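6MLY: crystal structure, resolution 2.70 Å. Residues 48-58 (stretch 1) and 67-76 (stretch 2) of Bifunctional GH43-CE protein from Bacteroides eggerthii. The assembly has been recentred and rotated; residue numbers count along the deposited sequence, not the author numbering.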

ATOM      1  N   THR A  48      -4.604 -20.138  -6.821  1.00 69.92           N
ATOM      2  CA  THR A  48      -4.490 -19.404  -5.557  1.00 69.20           C
ATOM      3  C   THR A  48      -3.406 -20.024  -4.664  1.00 69.58           C
ATOM      4  O   THR A  48      -3.256 -19.610  -3.512  1.00 69.78           O
ATOM      5  N   MET A  49      -2.663 -21.002  -5.197  1.00 70.45           N
ATOM      6  CA  MET A  49      -1.496 -21.589  -4.546  1.00 70.85           C
ATOM      7  C   MET A  49      -1.872 -22.071  -3.137  1.00 69.99           C
ATOM      8  O   MET A  49      -2.620 -23.043  -2.992  1.00 70.92           O
ATOM      9  N   HIS A  50      -1.412 -21.336  -2.114  1.00 69.86           N
ATOM     10  CA  HIS A  50      -1.382 -21.800  -0.728  1.00 69.72           C
ATOM     11  C   HIS A  50      -2.665 -21.417   0.020  1.00 68.58           C
ATOM     12  O   HIS A  50      -2.758 -21.658   1.217  1.00 68.55           O
ATOM     13  N   MET A  51      -3.644 -20.830  -0.681  1.00 67.93           N
ATOM     14  CA  MET A  51      -4.926 -20.474  -0.078  1.00 67.16           C
ATOM     15  C   MET A  51      -5.805 -21.722   0.082  1.00 66.48           C
ATOM     16  O   MET A  51      -5.652 -22.709  -0.630  1.00 67.14           O
ATOM     17  N   SER A  52      -6.747 -21.628   1.023  1.00 65.72           N
ATOM     18  CA  SER A  52      -7.702 -22.666   1.355  1.00 65.25           C
ATOM     19  C   SER A  52      -9.078 -22.023   1.526  1.00 64.52           C
ATOM     20  O   SER A  52      -9.244 -21.181   2.409  1.00 64.28           O
ATOM     21  N   PRO A  53     -10.065 -22.409   0.698  1.00 63.68           N
ATOM     22  CA  PRO A  53      -9.994 -23.469  -0.300  1.00 63.57           C
ATOM     23  C   PRO A  53      -9.165 -23.126  -1.550  1.00 63.52           C
ATOM     24  O   PRO A  53      -8.711 -21.977  -1.703  1.00 63.04           O
ATOM     25  N   GLY A  54      -8.989 -24.140  -2.421  1.00 63.57           N
ATOM     26  CA  GLY A  54      -8.068 -24.108  -3.570  1.00 64.06           C
ATOM     27  C   GLY A  54      -8.771 -24.285  -4.908  1.00 63.93           C
ATOM     28  O   GLY A  54      -9.899 -24.772  -4.969  1.00 63.24           O
ATOM     29  N   VAL A  55      -8.065 -23.897  -5.981  1.00 64.57           N
ATOM     30  CA  VAL A  55      -8.522 -23.951  -7.387  1.00 65.26           C
ATOM     31  C   VAL A  55      -9.929 -23.364  -7.484  1.00 64.41           C
ATOM     32  O   VAL A  55     -10.909 -24.099  -7.567  1.00 64.20           O
ATOM     33  N   PRO A  56     -10.077 -22.019  -7.459  1.00 64.72           N
ATOM     34  CA  PRO A  56     -11.386 -21.389  -7.631  1.00 63.90           C
ATOM     35  C   PRO A  56     -11.905 -21.474  -9.073  1.00 64.15           C
ATOM     36  O   PRO A  56     -11.168 -21.174 -10.012  1.00 64.54           O
ATOM     37  N   ILE A  57     -13.174 -21.871  -9.216  1.00 63.83           N
ATOM     38  CA  ILE A  57     -13.870 -21.875 -10.498  1.00 64.15           C
ATOM     39  C   ILE A  57     -14.738 -20.616 -10.560  1.00 64.38           C
ATOM     40  O   ILE A  57     -15.425 -20.298  -9.597  1.00 63.75           O
ATOM     41  N   MET A  58     -14.690 -19.931 -11.708  1.00 65.35           N
ATOM     42  CA  MET A  58     -15.433 -18.703 -11.959  1.00 65.67           C
ATOM     43  C   MET A  58     -16.356 -18.903 -13.165  1.00 65.95           C
ATOM     44  O   MET A  58     -15.955 -19.502 -14.150  1.00 66.25           O
ATOM     45  N   LYS A  67     -17.881 -14.293 -11.767  1.00 68.39           N
ATOM     46  CA  LYS A  67     -18.192 -14.524 -10.357  1.00 67.56           C
ATOM     47  C   LYS A  67     -17.734 -15.930  -9.953  1.00 67.03           C
ATOM     48  O   LYS A  67     -17.752 -16.853 -10.765  1.00 67.74           O
ATOM     49  N   LEU A  68     -17.330 -16.064  -8.686  1.00 65.90           N
ATOM     50  CA  LEU A  68     -16.915 -17.331  -8.093  1.00 64.93           C
ATOM     51  C   LEU A  68     -18.155 -18.184  -7.802  1.00 64.18           C
ATOM     52  O   LEU A  68     -19.150 -17.681  -7.261  1.00 64.78           O
ATOM     53  N   VAL A  69     -18.080 -19.475  -8.152  1.00 63.47           N
ATOM     54  CA  VAL A  69     -19.212 -20.388  -8.007  1.00 63.38           C
ATOM     55  C   VAL A  69     -18.840 -21.605  -7.148  1.00 62.71           C
ATOM     56  O   VAL A  69     -19.717 -22.151  -6.467  1.00 62.71           O
ATOM     57  N   ASN A  70     -17.566 -22.025  -7.176  1.00 62.41           N
ATOM     58  CA  ASN A  70     -17.135 -23.251  -6.497  1.00 61.76           C
ATOM     59  C   ASN A  70     -15.602 -23.281  -6.403  1.00 61.69           C
ATOM     60  O   ASN A  70     -14.905 -22.531  -7.105  1.00 61.80           O
ATOM     61  N   TYR A  71     -15.109 -24.154  -5.512  1.00 61.15           N
ATOM     62  CA  TYR A  71     -13.702 -24.514  -5.384  1.00 61.42           C
ATOM     63  C   TYR A  71     -13.548 -26.033  -5.552  1.00 61.46           C
ATOM     64  O   TYR A  71     -14.465 -26.795  -5.239  1.00 61.13           O
ATOM     65  N   ALA A  72     -12.368 -26.457  -6.023  1.00 61.88           N
ATOM     66  CA  ALA A  72     -12.076 -27.859  -6.323  1.00 62.57           C
ATOM     67  C   ALA A  72     -11.863 -28.664  -5.034  1.00 63.18           C
ATOM     68  O   ALA A  72     -12.268 -29.835  -4.964  1.00 64.19           O
ATOM     69  N   TYR A  73     -11.197 -28.060  -4.043  1.00 63.10           N
ATOM     70  CA  TYR A  73     -10.956 -28.715  -2.756  1.00 63.08           C
ATOM     71  C   TYR A  73     -10.965 -27.681  -1.626  1.00 62.93           C
ATOM     72  O   TYR A  73     -10.907 -26.491  -1.877  1.00 62.85           O
ATOM     73  N   ASP A  74     -11.024 -28.192  -0.389  1.00 63.16           N
ATOM     74  CA  ASP A  74     -11.074 -27.417   0.847  1.00 63.29           C
ATOM     75  C   ASP A  74      -9.652 -27.245   1.395  1.00 64.04           C
ATOM     76  O   ASP A  74      -9.171 -26.121   1.534  1.00 64.30           O
ATOM     77  N   THR A  75      -9.005 -28.370   1.723  1.00 64.74           N
ATOM     78  CA  THR A  75      -7.590 -28.414   2.090  1.00 65.62           C
ATOM     79  C   THR A  75      -6.873 -29.401   1.158  1.00 66.55           C
ATOM     80  O   THR A  75      -7.455 -30.387   0.703  1.00 66.20           O
ATOM     81  N   LEU A  76      -5.599 -29.106   0.885  1.00 67.61           N
ATOM     82  CA  LEU A  76      -4.777 -29.827  -0.075  1.00 68.75           C
ATOM     83  C   LEU A  76      -4.181 -31.073   0.592  1.00 70.61           C
ATOM     84  O   LEU A  76      -4.256 -32.171   0.049  1.00 71.17           O
TER

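What does the start of stretch 1 offer its partner? Very little until Ser-52. Thr-48 to Met-51 form a type II' turn, closed by a hydrogen bond from Met-51 N to Thr-48 O at 3.1 Å, and the side chains of Met-49 and His-50 leave CA pointing away from stretch 2. Ser-52 makes the first polar link: with chi1 in t, its OG donates a hydrogen bond to Asp-74 O at 2.7 Å. The acceptor is backbone, so the Asp-74 carboxylate plays no part in it.

How do Pro-53 and Gly-54 meet the two tyrosines? Pro-53 follows a cis peptide bond and points toward stretch 2, where its CG lies over one face of the Tyr-71 ring, 3.5 Å from Tyr-71 CG, in a CH-pi contact. Tyr-71 takes rotamer m. Gly-54 has no side chain, and its CA sits under a face of the Tyr-73 ring, which chi1 in p folds back over the strand pair; a CB here would run into Tyr-73 CZ. The backbones pair here as well, Gly-54 N donating a hydrogen bond to Tyr-73 O at 3.1 Å. The hydroxyls of both tyrosines find hydrogen bonds elsewhere in the structure.

What packs at the Val-55 corner and at Pro-56 beyond it? Val-55, rotamer t, sets its CB 3.6 Å from Ala-72 CB and its CG2 3.8 Å from Tyr-73 CE2, so the corner in one stretch packs against the corner in the other. Ala-72 N is shared between two acceptors, Gly-54 O and Val-55 O, each 3.2 Å away. Pro-56 then turns to the same face of the sheet as Tyr-71 and Leu-68: its CB lies 3.3 Å from Tyr-71 CE2 and 3.6 Å from Leu-68 CD2.

How do Ile-57 and Met-58 finish the contact? Ile-57 shares its face with Asn-70. Its chi1 is m but chi2, at 108°, lies between wells, and CD1 comes within 4.0 Å of Asn-70 CB, while CG2 is 4.1 Å from Val-69 CG2. Hydrogen bonds from Ile-57 N to Asn-70 O (2.8 Å) and from Val-69 N to Ile-57 O (3.1 Å) hold the backbones together. Asn-70, in t, turns OD1 back to its own strand, accepting a weak bond from Tyr-71 N at 2.7 Å. A beta bulge then shifts the register, pairing Met-58 with Leu-68. Both have chi1 in m, and Met-58 CG rests 3.7 Å from Leu-68 CD2, extending the apolar row begun by Tyr-71 and Pro-56.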

ATOM      1  CB  THR A  48      -5.819 -19.384  -4.794  1.00 67.73           C
ATOM      2  OG1 THR A  48      -6.161 -20.732  -4.463  1.00 67.72           O
ATOM      3  CG2 THR A  48      -6.926 -18.721  -5.581  1.00 67.43           C
ATOM      4  CB  MET A  49      -0.350 -20.569  -4.492  1.00 71.67           C
ATOM      5  CG  MET A  49       0.251 -20.276  -5.851  1.00 73.39           C
ATOM      6  SD  MET A  49       1.055 -18.657  -5.930  1.00 74.53           S
ATOM      7  CE  MET A  49       1.251 -18.491  -7.705  1.00 75.91           C
ATOM      8  CB  HIS A  50      -0.147 -21.243  -0.010  1.00 70.61           C
ATOM      9  CG  HIS A  50      -0.061 -19.756  -0.076  1.00 70.51           C
ATOM     10  ND1 HIS A  50       0.784 -19.112  -0.950  1.00 71.34           N
ATOM     11  CD2 HIS A  50      -0.752 -18.794   0.567  1.00 70.17           C
ATOM     12  CE1 HIS A  50       0.633 -17.815  -0.828  1.00 71.27           C
ATOM     13  NE2 HIS A  50      -0.303 -17.592   0.100  1.00 70.80           N
ATOM     14  CB  MET A  51      -5.680 -19.443  -0.923  1.00 67.06           C
ATOM     15  CG  MET A  51      -4.903 -18.170  -1.187  1.00 67.52           C
ATOM     16  SD  MET A  51      -4.246 -17.366   0.306  1.00 68.62           S
ATOM     17  CE  MET A  51      -5.710 -16.511   0.884  1.00 68.35           C
ATOM     18  CB  SER A  52      -7.263 -23.391   2.604  1.00 66.24           C
ATOM     19  OG  SER A  52      -8.335 -24.112   3.194  1.00 66.39           O
ATOM     20  CB  PRO A  53     -11.461 -23.694  -0.694  1.00 63.07           C
ATOM     21  CG  PRO A  53     -12.089 -22.345  -0.518  1.00 63.03           C
ATOM     22  CD  PRO A  53     -11.402 -21.796   0.715  1.00 63.47           C
ATOM     23  CB  VAL A  55      -8.461 -25.377  -7.977  1.00 65.47           C
ATOM     24  CG1 VAL A  55      -8.616 -25.360  -9.492  1.00 65.99           C
ATOM     25  CG2 VAL A  55      -7.187 -26.114  -7.589  1.00 66.33           C
ATOM     26  CB  PRO A  56     -11.149 -19.921  -7.245  1.00 63.86           C
ATOM     27  CG  PRO A  56      -9.669 -19.699  -7.464  1.00 64.66           C
ATOM     28  CD  PRO A  56      -9.005 -21.037  -7.221  1.00 64.94           C
ATOM     29  CB  ILE A  57     -14.714 -23.155 -10.691  1.00 64.04           C
ATOM     30  CG1 ILE A  57     -13.897 -24.430 -10.458  1.00 64.31           C
ATOM     31  CG2 ILE A  57     -15.384 -23.162 -12.060  1.00 64.52           C
ATOM     32  CD1 ILE A  57     -14.232 -25.152  -9.175  1.00 63.71           C
ATOM     33  CB  MET A  58     -14.483 -17.543 -12.264  1.00 66.83           C
ATOM     34  CG  MET A  58     -13.600 -17.161 -11.101  1.00 66.90           C
ATOM     35  SD  MET A  58     -12.723 -15.609 -11.395  1.00 68.63           S
ATOM     36  CE  MET A  58     -11.589 -15.627 -10.008  1.00 68.19           C
ATOM     37  CB  LYS A  67     -19.682 -14.296 -10.071  1.00 68.14           C
ATOM     38  CG  LYS A  67     -20.626 -15.430 -10.442  1.00 68.63           C
ATOM     39  CD  LYS A  67     -22.028 -15.233  -9.915  1.00 69.57           C
ATOM     40  CE  LYS A  67     -22.924 -16.416 -10.218  1.00 70.56           C
ATOM     41  NZ  LYS A  67     -24.177 -16.371  -9.428  1.00 71.57           N
ATOM     42  CB  LEU A  68     -16.127 -17.052  -6.809  1.00 64.61           C
ATOM     43  CG  LEU A  68     -14.749 -16.425  -7.016  1.00 64.99           C
ATOM     44  CD1 LEU A  68     -14.300 -15.651  -5.779  1.00 64.83           C
ATOM     45  CD2 LEU A  68     -13.730 -17.488  -7.393  1.00 65.32           C
ATOM     46  CB  VAL A  69     -19.764 -20.803  -9.383  1.00 63.63           C
ATOM     47  CG1 VAL A  69     -20.346 -19.604 -10.116  1.00 64.23           C
ATOM     48  CG2 VAL A  69     -18.721 -21.504 -10.247  1.00 64.04           C
ATOM     49  CB  ASN A  70     -17.682 -24.492  -7.221  1.00 61.99           C
ATOM     50  CG  ASN A  70     -17.713 -25.759  -6.386  1.00 61.82           C
ATOM     51  OD1 ASN A  70     -17.218 -25.798  -5.261  1.00 61.86           O
ATOM     52  ND2 ASN A  70     -18.301 -26.808  -6.938  1.00 62.15           N
ATOM     53  CB  TYR A  71     -13.156 -24.062  -4.029  1.00 61.01           C
ATOM     54  CG  TYR A  71     -12.932 -22.577  -3.904  1.00 60.98           C
ATOM     55  CD1 TYR A  71     -13.965 -21.717  -3.566  1.00 60.86           C
ATOM     56  CD2 TYR A  71     -11.681 -22.025  -4.123  1.00 61.46           C
ATOM     57  CE1 TYR A  71     -13.761 -20.351  -3.454  1.00 60.89           C
ATOM     58  CE2 TYR A  71     -11.458 -20.663  -4.003  1.00 61.43           C
ATOM     59  CZ  TYR A  71     -12.501 -19.819  -3.667  1.00 61.19           C
ATOM     60  OH  TYR A  71     -12.278 -18.474  -3.558  1.00 61.30           O
ATOM     61  CB  ALA A  72     -10.871 -27.960  -7.223  1.00 63.56           C
ATOM     62  CB  TYR A  73      -9.645 -29.506  -2.790  1.00 63.88           C
ATOM     63  CG  TYR A  73      -8.386 -28.680  -2.884  1.00 64.74           C
ATOM     64  CD1 TYR A  73      -7.835 -28.068  -1.763  1.00 64.89           C
ATOM     65  CD2 TYR A  73      -7.722 -28.534  -4.094  1.00 65.22           C
ATOM     66  CE1 TYR A  73      -6.671 -27.317  -1.848  1.00 65.61           C
ATOM     67  CE2 TYR A  73      -6.557 -27.790  -4.193  1.00 65.83           C
ATOM     68  CZ  TYR A  73      -6.031 -27.179  -3.067  1.00 65.89           C
ATOM     69  OH  TYR A  73      -4.884 -26.455  -3.184  1.00 67.01           O
ATOM     70  CB  ASP A  74     -11.987 -28.086   1.879  1.00 63.29           C
ATOM     71  CG  ASP A  74     -13.282 -27.338   2.139  1.00 63.31           C
ATOM     72  OD1 ASP A  74     -14.319 -27.724   1.540  1.00 63.58           O
ATOM     73  OD2 ASP A  74     -13.247 -26.383   2.969  1.00 64.36           O
ATOM     74  CB  THR A  75      -7.398 -28.756   3.573  1.00 66.18           C
ATOM     75  OG1 THR A  75      -8.202 -29.887   3.903  1.00 66.25           O
ATOM     76  CG2 THR A  75      -7.782 -27.624   4.500  1.00 66.12           C
ATOM     77  CB  LEU A  76      -3.693 -28.870  -0.577  1.00 68.72           C
ATOM     78  CG  LEU A  76      -2.608 -29.453  -1.479  1.00 70.11           C
ATOM     79  CD1 LEU A  76      -3.203 -30.285  -2.616  1.00 70.05           C
ATOM     80  CD2 LEU A  76      -1.732 -28.333  -2.027  1.00 70.15           C
TER